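Local coordinates for protein metallo-beta-lactamase (Serratia marcescens, PDB 6K4X) that hydrolyses the amide bond of beta-lactam antibiotics, probably with water activated at its two-zinc centre, as in other subclass B3 metallo-beta-lactamases, at residues Gln9-Ile14 and Met221-Gln225; Gly22-Ala28 and Val40-Thr44; Ser32-Ile38 and Val135-Leu140; Leu69-Ser73 and Phe172-Leu176; Ala128-Gly132 and Lys143-Thr147. Where two conformers were deposited one is given. Numbering follows the deposited sequence.

Contact 1: Gln9-Ile14 and Met221-Gln225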
# COMPACT_ATOMS: atom_id res chain seq x y z
N GLN A 9 3.65 1.68 16.80
CA GLN A 9 2.21 1.91 16.70
C GLN A 9 1.52 0.63 17.16
O GLN A 9 1.74 -0.44 16.60
CB GLN A 9 1.80 2.27 15.27
CG GLN A 9 0.30 2.24 15.04
CD GLN A 9 -0.44 3.29 15.83
OE1 GLN A 9 -0.10 4.47 15.79
NE2 GLN A 9 -1.48 2.86 16.53
N GLN A 10 0.73 0.71 18.23
CA GLN A 10 0.09 -0.48 18.75
C GLN A 10 -0.85 -0.98 17.67
O GLN A 10 -1.70 -0.22 17.17
CB GLN A 10 -0.68 -0.16 20.04
CG GLN A 10 -1.19 -1.40 20.76
CD GLN A 10 -0.07 -2.23 21.36
OE1 GLN A 10 0.95 -1.68 21.79
NE2 GLN A 10 -0.26 -3.54 21.39
N PRO A 11 -0.79 -2.26 17.27
CA PRO A 11 -1.63 -2.74 16.18
C PRO A 11 -3.09 -2.89 16.61
O PRO A 11 -3.39 -2.94 17.80
CB PRO A 11 -0.98 -4.07 15.78
CG PRO A 11 -0.37 -4.54 17.09
CD PRO A 11 0.16 -3.28 17.73
N PHE A 12 -3.97 -2.97 15.62
CA PHE A 12 -5.39 -2.99 15.91
C PHE A 12 -6.12 -3.63 14.74
O PHE A 12 -5.69 -3.58 13.59
CB PHE A 12 -5.93 -1.58 16.16
CG PHE A 12 -5.67 -0.55 15.09
CD1 PHE A 12 -4.45 0.08 15.03
CD2 PHE A 12 -6.64 -0.20 14.15
CE1 PHE A 12 -4.20 1.05 14.07
CE2 PHE A 12 -6.39 0.76 13.20
CZ PHE A 12 -5.16 1.37 13.13
N THR A 13 -7.26 -4.24 15.07
CA THR A 13 -8.10 -4.85 14.04
C THR A 13 -9.02 -3.79 13.44
O THR A 13 -9.70 -3.06 14.17
CB THR A 13 -8.90 -6.02 14.59
OG1 THR A 13 -7.95 -6.99 15.05
CG2 THR A 13 -9.86 -6.61 13.58
N ILE A 14 -9.06 -3.70 12.12
CA ILE A 14 -9.93 -2.76 11.44
C ILE A 14 -11.29 -3.40 11.16
O ILE A 14 -12.34 -2.79 11.40
CB ILE A 14 -9.24 -2.25 10.16
CG1 ILE A 14 -8.14 -1.27 10.57
CG2 ILE A 14 -10.23 -1.60 9.19
CD1 ILE A 14 -7.20 -0.84 9.47
N MET A 221 -6.86 7.96 8.86
CA MET A 221 -6.86 6.76 9.72
C MET A 221 -6.93 7.12 11.20
O MET A 221 -7.61 6.42 11.95
CB MET A 221 -5.59 5.96 9.46
CG MET A 221 -5.41 4.75 10.36
SD MET A 221 -6.66 3.46 10.10
CE MET A 221 -6.04 2.78 8.56
N TRP A 222 -6.17 8.12 11.63
CA TRP A 222 -6.04 8.35 13.06
C TRP A 222 -7.29 9.03 13.62
O TRP A 222 -7.73 8.71 14.72
CB TRP A 222 -4.75 9.10 13.35
CG TRP A 222 -3.61 8.39 12.68
CD1 TRP A 222 -2.78 8.91 11.73
CD2 TRP A 222 -3.25 7.01 12.83
NE1 TRP A 222 -1.94 7.94 11.27
CE2 TRP A 222 -2.21 6.76 11.92
CE3 TRP A 222 -3.72 5.96 13.63
CZ2 TRP A 222 -1.61 5.50 11.81
CZ3 TRP A 222 -3.15 4.71 13.50
CH2 TRP A 222 -2.10 4.49 12.60
N THR A 223 -7.89 9.94 12.87
CA THR A 223 -9.21 10.45 13.23
C THR A 223 -10.23 9.32 13.29
O THR A 223 -11.07 9.27 14.23
CB THR A 223 -9.66 11.54 12.25
OG1 THR A 223 -8.70 12.60 12.31
CG2 THR A 223 -11.04 12.06 12.56
N ARG A 224 -10.22 8.42 12.31
CA ARG A 224 -11.15 7.30 12.29
C ARG A 224 -10.92 6.39 13.50
O ARG A 224 -11.88 5.89 14.10
CB ARG A 224 -11.03 6.50 10.99
CG ARG A 224 -11.53 7.26 9.78
CD ARG A 224 -11.34 6.44 8.52
NE ARG A 224 -11.71 7.14 7.30
CZ ARG A 224 -12.95 7.33 6.90
NH1 ARG A 224 -13.96 6.85 7.61
NH2 ARG A 224 -13.18 7.97 5.76
N GLN A 225 -9.67 6.10 13.82
CA GLN A 225 -9.40 5.20 14.94
C GLN A 225 -9.95 5.82 16.23
O GLN A 225 -10.50 5.11 17.09
CB GLN A 225 -7.91 4.89 15.04
CG GLN A 225 -7.64 3.97 16.22
CD GLN A 225 -6.17 3.79 16.47
OE1 GLN A 225 -5.39 4.75 16.42
NE2 GLN A 225 -5.81 2.58 16.84
O HOH W 1 -2.88 5.40 17.31
O HOH W 2 -3.82 1.14 18.40
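The bump here is the ring of Phe12, and the hollow that takes it lies on helix 221-231, between the side chains of Met221, Trp222 and Gln225. The amide of Gln225 lies over one face of the ring, with NE2 3.4 Å from Phe12 CD1. Met221 closes the edge: its SD is 4.0 Å from Phe12 CZ and sits almost in the ring plane, a Met-aromatic contact. Trp222 adds a third contact, its CZ3 3.9 Å from Phe12 CE1. A second, smaller bump is Ile14, whose CD1 meets Met221 CE at 3.9 Å.

Toward the solvent the surfaces part and water fills the gap. One molecule accepts from Gln9 NE2 (3.0 Å) and donates to Gln225 OE1 (2.7 Å); another links Gln10 O (2.8 Å) to Gln225 NE2 (2.9 Å). Gln9 OE1 rests 3.8 Å from Trp222 CH2 and is hydrogen-bonded to Arg3, which also makes a cation-pi contact with Trp222. No direct hydrogen bond joins the segments, so fit and water hold them. The result is an edge strand, 12-15, lying against helix 221-231, with Tyr20 of neighbouring strand 18-20 packed on Phe12, Ile14, Met221 and Trp222, and Ile212 of strand 210-213 against Ile14 and Met221.

Contact 2: Gly22-Ala28 and Val40-Thr44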
# COMPACT_ATOMS: atom_id res chain seq x y z
N GLY A 22 1.16 -1.63 10.78
CA GLY A 22 2.19 -0.70 10.36
C GLY A 22 2.72 0.18 11.48
O GLY A 22 2.53 -0.05 12.69
N THR A 23 3.44 1.21 11.05
CA THR A 23 4.04 2.18 11.95
C THR A 23 3.05 3.32 12.17
O THR A 23 1.94 3.35 11.65
CB THR A 23 5.37 2.68 11.37
OG1 THR A 23 5.05 3.28 10.11
CG2 THR A 23 6.39 1.57 11.22
N GLY A 24 3.47 4.32 12.96
CA GLY A 24 2.64 5.49 13.16
C GLY A 24 2.40 6.25 11.87
O GLY A 24 1.39 6.95 11.76
N GLY A 25 3.31 6.14 10.92
CA GLY A 25 3.27 6.96 9.73
C GLY A 25 3.09 6.21 8.43
O GLY A 25 2.85 6.86 7.41
N ILE A 26 3.25 4.88 8.42
CA ILE A 26 3.13 4.13 7.16
C ILE A 26 2.26 2.91 7.40
O ILE A 26 2.51 2.15 8.34
CB ILE A 26 4.49 3.70 6.57
CG1 ILE A 26 5.41 4.89 6.28
CG2 ILE A 26 4.28 2.85 5.34
CD1 ILE A 26 4.96 5.75 5.12
N SER A 27 1.26 2.69 6.53
CA SER A 27 0.40 1.57 6.69
C SER A 27 1.10 0.26 6.34
O SER A 27 1.85 0.17 5.39
CB SER A 27 -0.82 1.70 5.83
OG SER A 27 -1.58 2.83 6.21
N ALA A 28 0.75 -0.78 7.10
CA ALA A 28 0.97 -2.15 6.73
C ALA A 28 -0.21 -2.93 7.29
O ALA A 28 -0.73 -2.59 8.36
CB ALA A 28 2.30 -2.69 7.23
N VAL A 40 0.59 -6.80 3.69
CA VAL A 40 0.66 -5.76 2.68
C VAL A 40 1.59 -4.67 3.18
O VAL A 40 1.30 -4.04 4.22
CB VAL A 40 -0.72 -5.17 2.35
CG1 VAL A 40 -0.61 -4.19 1.20
CG2 VAL A 40 -1.72 -6.28 2.05
N ASP A 41 2.71 -4.53 2.48
CA ASP A 41 3.78 -3.55 2.67
C ASP A 41 4.65 -3.88 3.88
O ASP A 41 4.29 -4.68 4.74
CB ASP A 41 3.30 -2.10 2.65
CG ASP A 41 3.12 -1.57 1.24
OD1 ASP A 41 3.65 -2.20 0.27
OD2 ASP A 41 2.45 -0.53 1.11
N GLY A 42 5.84 -3.26 3.92
CA GLY A 42 6.82 -3.50 4.96
C GLY A 42 7.19 -2.27 5.78
O GLY A 42 7.92 -2.40 6.77
N THR A 43 6.71 -1.08 5.39
CA THR A 43 7.16 0.19 5.96
C THR A 43 8.65 0.37 5.65
O THR A 43 9.11 -0.04 4.59
CB THR A 43 6.76 0.39 7.44
OG1 THR A 43 7.66 -0.22 8.38
CG2 THR A 43 5.33 -0.07 7.68
N THR A 44 9.37 1.07 6.54
CA THR A 44 10.76 1.39 6.33
C THR A 44 11.63 0.24 6.83
O THR A 44 11.17 -0.71 7.46
CB THR A 44 11.18 2.64 7.10
OG1 THR A 44 10.97 2.35 8.49
CG2 THR A 44 10.41 3.88 6.71
O HOH W 3 2.45 1.45 2.93
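This is a buried loop-to-loop contact in the alpha-beta/beta-alpha fold of the metallo-beta-lactamases: the loop between strands 18-20 and 29-31 packs on the one leading from strand 37-40 to helix 47-57. Thr43 is the plug. Thr43 CG2 lies 3.6 Å from Ile26 O, 4.0 Å from Ala28 CB and 4.2 Å from Gly22 CA, while its OG1 donates to Gly42 O (2.7 Å) and touches Thr23 CG2 (3.6 Å). The receiving loop is braced from within by an ST motif, Ile26 N donating to Thr23 OG1 at 2.9 Å (Thr23 OG1 is also hydrogen-bonded to Trp5 O), and by Thr23 N to Ile26 O at 3.0 Å. Ile26 also packs on the zinc ligands Asp76, His77 and His215, so the loop backs that metal site.

No direct hydrogen bond crosses the seam. A water bonded to Ser27 O (2.8 Å) and Asp41 OD2 (2.7 Å), where Thr71 OG1 also hydrogen-bonds, bridges it, and Ala28 CA makes a CA-H...O contact with Val40 O at 3.2 Å.

Contact 3: Ser32-Ile38 and Val135-Leu140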
# COMPACT_ATOMS: atom_id res chain seq x y z
N SER A 32 -5.32 -12.12 7.96
CA SER A 32 -4.99 -13.35 8.67
C SER A 32 -5.94 -14.49 8.29
O SER A 32 -7.10 -14.29 7.93
CB SER A 32 -4.99 -13.15 10.15
OG SER A 32 -6.24 -12.67 10.60
N SER A 33 -5.44 -15.73 8.45
CA SER A 33 -6.29 -16.88 8.38
C SER A 33 -5.67 -18.01 9.17
O SER A 33 -4.47 -18.04 9.39
CB SER A 33 -6.55 -17.33 6.96
OG SER A 33 -5.58 -18.28 6.50
N PRO A 34 -6.46 -19.02 9.56
CA PRO A 34 -5.89 -20.21 10.20
C PRO A 34 -4.90 -20.98 9.34
O PRO A 34 -4.18 -21.84 9.88
CB PRO A 34 -7.12 -21.07 10.55
CG PRO A 34 -8.26 -20.08 10.60
CD PRO A 34 -7.93 -19.06 9.52
N GLN A 35 -4.87 -20.73 8.04
CA GLN A 35 -4.00 -21.45 7.12
C GLN A 35 -2.78 -20.61 6.72
O GLN A 35 -1.95 -21.10 5.96
CB GLN A 35 -4.81 -21.92 5.92
CG GLN A 35 -5.93 -22.84 6.38
CD GLN A 35 -6.74 -23.51 5.31
OE1 GLN A 35 -6.65 -23.19 4.13
NE2 GLN A 35 -7.59 -24.45 5.71
N GLY A 36 -2.65 -19.41 7.25
CA GLY A 36 -1.55 -18.53 6.92
C GLY A 36 -2.04 -17.16 6.51
O GLY A 36 -3.25 -16.93 6.31
N HIS A 37 -1.09 -16.21 6.44
CA HIS A 37 -1.41 -14.80 6.39
C HIS A 37 -0.74 -14.12 5.19
O HIS A 37 0.26 -14.60 4.66
CB HIS A 37 -0.95 -14.08 7.66
CG HIS A 37 -1.16 -14.87 8.91
ND1 HIS A 37 -2.40 -15.37 9.26
CD2 HIS A 37 -0.28 -15.29 9.83
CE1 HIS A 37 -2.26 -16.05 10.38
NE2 HIS A 37 -0.98 -16.03 10.74
N ILE A 38 -1.33 -12.98 4.82
CA ILE A 38 -0.78 -12.10 3.81
C ILE A 38 -0.47 -10.77 4.48
O ILE A 38 -1.32 -10.21 5.17
CB ILE A 38 -1.77 -11.94 2.64
CG1 ILE A 38 -2.00 -13.29 1.96
CG2 ILE A 38 -1.29 -10.87 1.66
CD1 ILE A 38 -3.06 -13.28 0.89
N VAL A 135 -4.49 -13.32 -5.84
CA VAL A 135 -3.54 -13.96 -4.96
C VAL A 135 -4.35 -14.75 -3.94
O VAL A 135 -5.16 -14.16 -3.22
CB VAL A 135 -2.62 -12.94 -4.27
CG1 VAL A 135 -1.65 -13.61 -3.31
CG2 VAL A 135 -1.88 -12.11 -5.30
N LYS A 136 -4.16 -16.07 -3.89
CA LYS A 136 -4.95 -16.88 -2.99
C LYS A 136 -4.05 -17.58 -1.99
O LYS A 136 -2.92 -18.01 -2.29
CB LYS A 136 -5.83 -17.89 -3.74
CG LYS A 136 -5.10 -18.79 -4.72
CD LYS A 136 -6.08 -19.68 -5.45
CE LYS A 136 -5.42 -20.51 -6.53
NZ LYS A 136 -4.30 -21.31 -6.00
N LEU A 137 -4.54 -17.67 -0.76
CA LEU A 137 -3.87 -18.38 0.31
C LEU A 137 -4.97 -18.97 1.19
O LEU A 137 -5.64 -18.23 1.88
CB LEU A 137 -3.01 -17.40 1.11
CG LEU A 137 -2.12 -17.99 2.20
CD1 LEU A 137 -1.54 -16.88 3.06
CD2 LEU A 137 -2.86 -18.99 3.08
N GLY A 138 -5.17 -20.28 1.15
CA GLY A 138 -6.27 -20.86 1.88
C GLY A 138 -7.56 -20.14 1.53
O GLY A 138 -7.90 -20.03 0.35
N PRO A 139 -8.31 -19.61 2.51
CA PRO A 139 -9.55 -18.92 2.22
C PRO A 139 -9.38 -17.46 1.78
O PRO A 139 -10.36 -16.79 1.47
CB PRO A 139 -10.26 -18.97 3.58
CG PRO A 139 -9.14 -18.84 4.57
CD PRO A 139 -8.01 -19.65 3.96
N LEU A 140 -8.15 -16.95 1.78
CA LEU A 140 -7.87 -15.56 1.43
C LEU A 140 -7.80 -15.41 -0.08
O LEU A 140 -7.21 -16.23 -0.77
CB LEU A 140 -6.56 -15.12 2.07
CG LEU A 140 -6.47 -15.29 3.58
CD1 LEU A 140 -5.14 -14.75 4.07
CD2 LEU A 140 -7.64 -14.62 4.29
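Two beta turns, one from each sheet of the alpha-beta/beta-alpha sandwich, meet at the end of the fold away from the zinc site. Ser33 to Gly36 forms a type I turn, closed by Gly36 N to Ser33 O at 3.1 Å; Leu137 to Leu140 forms a type II' turn and joins strands 134-137 and 140-146 as a tight hairpin, with Leu140 N to Leu137 O at 2.8 Å and Leu137 N to Leu140 O at 3.0 Å. Ser33 stiffens its own turn: OG accepts from Gln35 N (3.0 Å), an ST turn, and donates to Gly36 O (2.7 Å).

Between the turns, leucine methyls pack on Ile38 and on the backbone of residues 36-37. Leu137 CD1 lies 3.3 Å from His37 O, 3.5 Å from Gly36 C and 3.8 Å from Ile38 CG1, and Leu140 CD1 reaches Gly36 O at 3.7 Å and Ile38 CG1 at 4.1 Å. Leu140 CG also meets Ser33 CB at 3.9 Å. Gly138 has the positive phi of the II' turn, where a CB would also clash with Pro139 CD; at the exposed lip Gln35 OE1 comes to 3.3 Å from Gly138 CA. No hydrogen bond crosses the interface.

Leu140 continues onto Leu31, whereas Leu137 and Val135 reach Lys66 and Tyr67, so the hairpin lies across three adjacent strands of the other sheet, 29-31, 37-40 and 65-69.

Contact 4: Leu69-Ser73 and Phe172-Leu176. With ZN (zinc ion), chain B; D0U (4-azanyl-2-sulfanyl-benzoic acid), chain E.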
# COMPACT_ATOMS: atom_id res chain seq x y z
N LEU A 69 2.75 -8.37 -0.08
CA LEU A 69 2.29 -7.63 -1.23
C LEU A 69 2.84 -6.22 -1.17
O LEU A 69 2.71 -5.57 -0.14
CB LEU A 69 0.76 -7.60 -1.23
CG LEU A 69 0.07 -8.95 -1.07
CD1 LEU A 69 -1.43 -8.80 -1.19
CD2 LEU A 69 0.60 -9.98 -2.04
N SER A 70 3.37 -5.72 -2.28
CA SER A 70 3.95 -4.38 -2.34
C SER A 70 3.00 -3.45 -3.08
O SER A 70 2.59 -3.74 -4.21
CB SER A 70 5.28 -4.43 -3.02
OG SER A 70 5.83 -3.12 -3.22
N THR A 71 2.70 -2.29 -2.48
CA THR A 71 2.02 -1.20 -3.22
C THR A 71 3.00 -0.59 -4.23
O THR A 71 2.82 -0.70 -5.45
CB THR A 71 1.45 -0.13 -2.29
OG1 THR A 71 2.49 0.34 -1.43
CG2 THR A 71 0.26 -0.63 -1.48
N HIS A 72 4.05 0.08 -3.74
CA HIS A 72 5.06 0.58 -4.63
C HIS A 72 6.42 0.63 -3.93
O HIS A 72 6.55 0.57 -2.71
CB HIS A 72 4.69 1.94 -5.25
CG HIS A 72 4.79 3.11 -4.33
ND1 HIS A 72 3.74 3.55 -3.58
CD2 HIS A 72 5.83 3.94 -4.05
CE1 HIS A 72 4.11 4.63 -2.91
NE2 HIS A 72 5.42 4.90 -3.15
N SER A 73 7.44 0.76 -4.78
CA SER A 73 8.84 0.50 -4.44
C SER A 73 9.59 1.78 -4.10
O SER A 73 10.60 2.10 -4.74
CB SER A 73 9.46 -0.23 -5.60
OG SER A 73 9.19 0.42 -6.83
N PHE A 172 -6.49 -1.58 0.00
CA PHE A 172 -5.21 -1.01 0.41
C PHE A 172 -4.73 -0.17 -0.75
O PHE A 172 -4.31 -0.69 -1.78
CB PHE A 172 -4.23 -2.10 0.83
CG PHE A 172 -3.04 -1.61 1.61
CD1 PHE A 172 -2.11 -0.77 1.04
CD2 PHE A 172 -2.87 -1.96 2.92
CE1 PHE A 172 -1.01 -0.32 1.75
CE2 PHE A 172 -1.77 -1.53 3.63
CZ PHE A 172 -0.84 -0.71 3.05
N ALA A 173 -4.92 1.14 -0.62
CA ALA A 173 -4.77 2.07 -1.74
C ALA A 173 -3.32 2.51 -1.89
O ALA A 173 -2.75 3.11 -0.98
CB ALA A 173 -5.70 3.23 -1.54
N ASP A 174 -2.74 2.21 -3.05
CA ASP A 174 -1.44 2.74 -3.38
C ASP A 174 -1.51 4.27 -3.49
O ASP A 174 -2.59 4.86 -3.67
CB ASP A 174 -0.93 2.16 -4.69
CG ASP A 174 0.54 2.43 -4.94
OD1 ASP A 174 1.25 2.73 -3.99
OD2 ASP A 174 0.95 2.25 -6.12
N SER A 175 -0.35 4.91 -3.36
CA SER A 175 -0.19 6.35 -3.60
C SER A 175 -0.47 6.69 -5.05
O SER A 175 0.02 6.06 -5.97
CB SER A 175 1.18 6.78 -3.20
OG SER A 175 1.41 6.44 -1.85
N LEU A 176 -1.22 7.79 -5.23
CA LEU A 176 -1.58 8.30 -6.55
C LEU A 176 -1.01 9.70 -6.77
O LEU A 176 -1.60 10.50 -7.52
CB LEU A 176 -3.10 8.33 -6.68
CG LEU A 176 -3.82 7.01 -6.45
CD1 LEU A 176 -5.32 7.20 -6.61
CD2 LEU A 176 -3.29 5.91 -7.36
ZN ZN B . 6.25 6.74 -3.11
O2 D0U E . 3.67 7.75 -1.25
C7 D0U E . 3.54 8.96 -1.55
O1 D0U E . 2.42 9.45 -1.89
C3 D0U E . 4.70 9.89 -1.55
C2 D0U E . 4.40 11.27 -1.65
C4 D0U E . 6.04 9.47 -1.43
S1 D0U E . 6.65 7.89 -1.19
C5 D0U E . 7.03 10.47 -1.47
C6 D0U E . 6.73 11.83 -1.59
N1 D0U E . 7.74 12.79 -1.59
C1 D0U E . 5.42 12.21 -1.65
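One direct hydrogen bond links the two segments: His72 ND1 donates to Asp174 OD1 at 2.7 Å, a His-carboxylate pair. The proton on ND1 leaves NE2 to bind metal, and the near-linear bond (160°) is consistent with the carboxylate helping to orient the imidazole. Asp174 OD1 also takes a weak hydrogen bond from Ser175 N (2.8 Å).

Metal and ligand bonds come next. His72 NE2 coordinates zinc at 2.0 Å, with His74 and His150 as its protein partners, and the inhibitor's thiolate-type sulfur S1 is 2.3 Å from the same ion. Ser175 OG donates to the inhibitor's carboxylate O2 at 2.7 Å and sits 3.4 Å from His72 CE1, near the ring plane; Thr177 hydrogen-bonds the inhibitor too.

Behind these polar contacts Thr71 does the packing. Thr71 CB lies 3.3 Å from Asp174 OD1 and Thr71 CG2 3.5 Å from Phe172 CD1, while its OG1 is tied to Asp41. All five touching residues are buried.

Here two loops, each following a strand of a different sheet, converge on the metal: His72 opens the HxHxDH motif of the superfamily, and pocket residue Ser175, with Asp174 in the second shell, contributes to one side of the zinc-inhibitor pocket.

Contact 5: Ala128-Gly132 and Lys143-Thr147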
# COMPACT_ATOMS: atom_id res chain seq x y z
N ALA A 128 6.26 -11.05 -10.11
CA ALA A 128 5.29 -10.13 -10.69
C ALA A 128 3.88 -10.71 -10.63
O ALA A 128 3.65 -11.90 -10.82
CB ALA A 128 5.64 -9.84 -12.13
N VAL A 129 2.91 -9.80 -10.48
CA VAL A 129 1.50 -10.06 -10.70
C VAL A 129 0.96 -9.07 -11.73
O VAL A 129 1.47 -7.95 -11.85
CB VAL A 129 0.68 -9.94 -9.41
CG1 VAL A 129 1.11 -10.98 -8.40
CG2 VAL A 129 0.74 -8.55 -8.80
N ALA A 130 -0.10 -9.48 -12.44
CA ALA A 130 -0.73 -8.68 -13.47
C ALA A 130 -1.96 -7.96 -12.92
O ALA A 130 -2.55 -8.36 -11.91
CB ALA A 130 -1.13 -9.55 -14.63
N ASP A 131 -2.39 -6.94 -13.65
CA ASP A 131 -3.65 -6.28 -13.37
C ASP A 131 -4.77 -7.32 -13.33
O ASP A 131 -4.90 -8.14 -14.25
CB ASP A 131 -3.93 -5.23 -14.43
CG ASP A 131 -5.14 -4.37 -14.13
OD1 ASP A 131 -5.40 -4.00 -12.97
OD2 ASP A 131 -5.79 -3.97 -15.12
N GLY A 132 -5.60 -7.26 -12.28
CA GLY A 132 -6.75 -8.13 -12.15
C GLY A 132 -6.45 -9.49 -11.53
O GLY A 132 -7.35 -10.27 -11.28
N LYS A 143 -7.06 -9.29 -4.73
CA LYS A 143 -6.94 -8.94 -6.14
C LYS A 143 -5.95 -7.78 -6.29
O LYS A 143 -5.95 -6.84 -5.49
CB LYS A 143 -8.30 -8.55 -6.71
CG LYS A 143 -8.28 -8.10 -8.16
CD LYS A 143 -9.65 -8.00 -8.78
CE LYS A 143 -10.40 -9.32 -8.84
NZ LYS A 143 -11.75 -9.13 -9.40
N ALA A 144 -5.10 -7.88 -7.32
CA ALA A 144 -4.18 -6.83 -7.72
C ALA A 144 -4.87 -5.92 -8.73
O ALA A 144 -5.43 -6.39 -9.71
CB ALA A 144 -2.96 -7.45 -8.34
N HIS A 145 -4.77 -4.62 -8.52
CA HIS A 145 -5.23 -3.61 -9.48
C HIS A 145 -4.05 -2.71 -9.84
O HIS A 145 -3.48 -2.06 -8.98
CB HIS A 145 -6.35 -2.74 -8.91
CG HIS A 145 -7.51 -3.53 -8.45
ND1 HIS A 145 -8.67 -3.66 -9.19
CD2 HIS A 145 -7.72 -4.18 -7.28
CE1 HIS A 145 -9.52 -4.39 -8.50
NE2 HIS A 145 -8.97 -4.72 -7.34
N ALA A 146 -3.68 -2.69 -11.12
CA ALA A 146 -2.61 -1.81 -11.55
C ALA A 146 -3.05 -0.37 -11.34
O ALA A 146 -4.06 0.09 -11.88
CB ALA A 146 -2.26 -2.06 -12.99
N THR A 147 -2.24 0.36 -10.57
CA THR A 147 -2.45 1.79 -10.35
C THR A 147 -1.14 2.52 -10.52
O THR A 147 -0.58 3.06 -9.57
CB THR A 147 -3.10 2.10 -8.99
OG1 THR A 147 -2.33 1.57 -7.89
CG2 THR A 147 -4.50 1.54 -8.90
O HOH W 4 -6.54 -1.31 -12.34
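Two hydrogen bonds carry this contact. The carboxylate of Asp131 reaches across so that OD1 accepts from Ala146 N at 2.8 Å, nearly in line (162°), and one residue further on Gly132 N donates to Ala144 O at 2.7 Å, with a more bent 142°. A water reinforces the first, giving hydrogen bonds to Asp131 OD1 (3.0 Å) and Ala146 O (2.9 Å). Asp131 OD1 therefore serves two donors at the end of strand 140-146.

Around this polar pair the fit is close. Asp131 OD1 is 3.5 Å from His145 CA and 3.7 Å from Ala146 CB, and Gly132 O lies 3.9 Å from Lys143 CG. On the inner side Ala144 CB is met by Ala130 O at 3.7 Å and by Val129 CG2 at 3.9 Å; Val129 and Ala144 both also pack on Trp157 of strand 155-163, which takes this patch into the interior. The imidazole of His145 bonds instead to Thr158.

The chain from Val129 to Gly132 runs at 100° to residues 143-146, as it leaves edge strand 126-129 of one sheet for edge strand 134-137 of the other. An aspartate oxygen stands in for a backbone carbonyl here, so residues 130-132, which are not strand, bond to the end of strand 140-146 through one side-chain and one backbone hydrogen bond.

In the fold
Contacts 2 and 4 are the core pair: wholly buried and touching each other, Asp41 OD2 to Thr71 OG1 at 2.7 Å and Asp41 N to Leu69 O at 2.8 Å. Contact 4 carries metal and inhibitor; contact 2 packs behind the other zinc. Contacts 1 and 5 lie nearer the surface, about 26 Å apart between centres and on opposite sides of the chain's centre. Contacts 1, 2 and 5 all hold bridging water, buried in contact 2. Contact 3, largely buried although about 18 Å from the chain's centre, is mainly apolar; it takes the turn between strands 134-137 and 140-146, and contact 5 the far end of strand 140-146. Contacts 3, 4 and 5 each join the two sheets; contact 1 brings a strand to a helix.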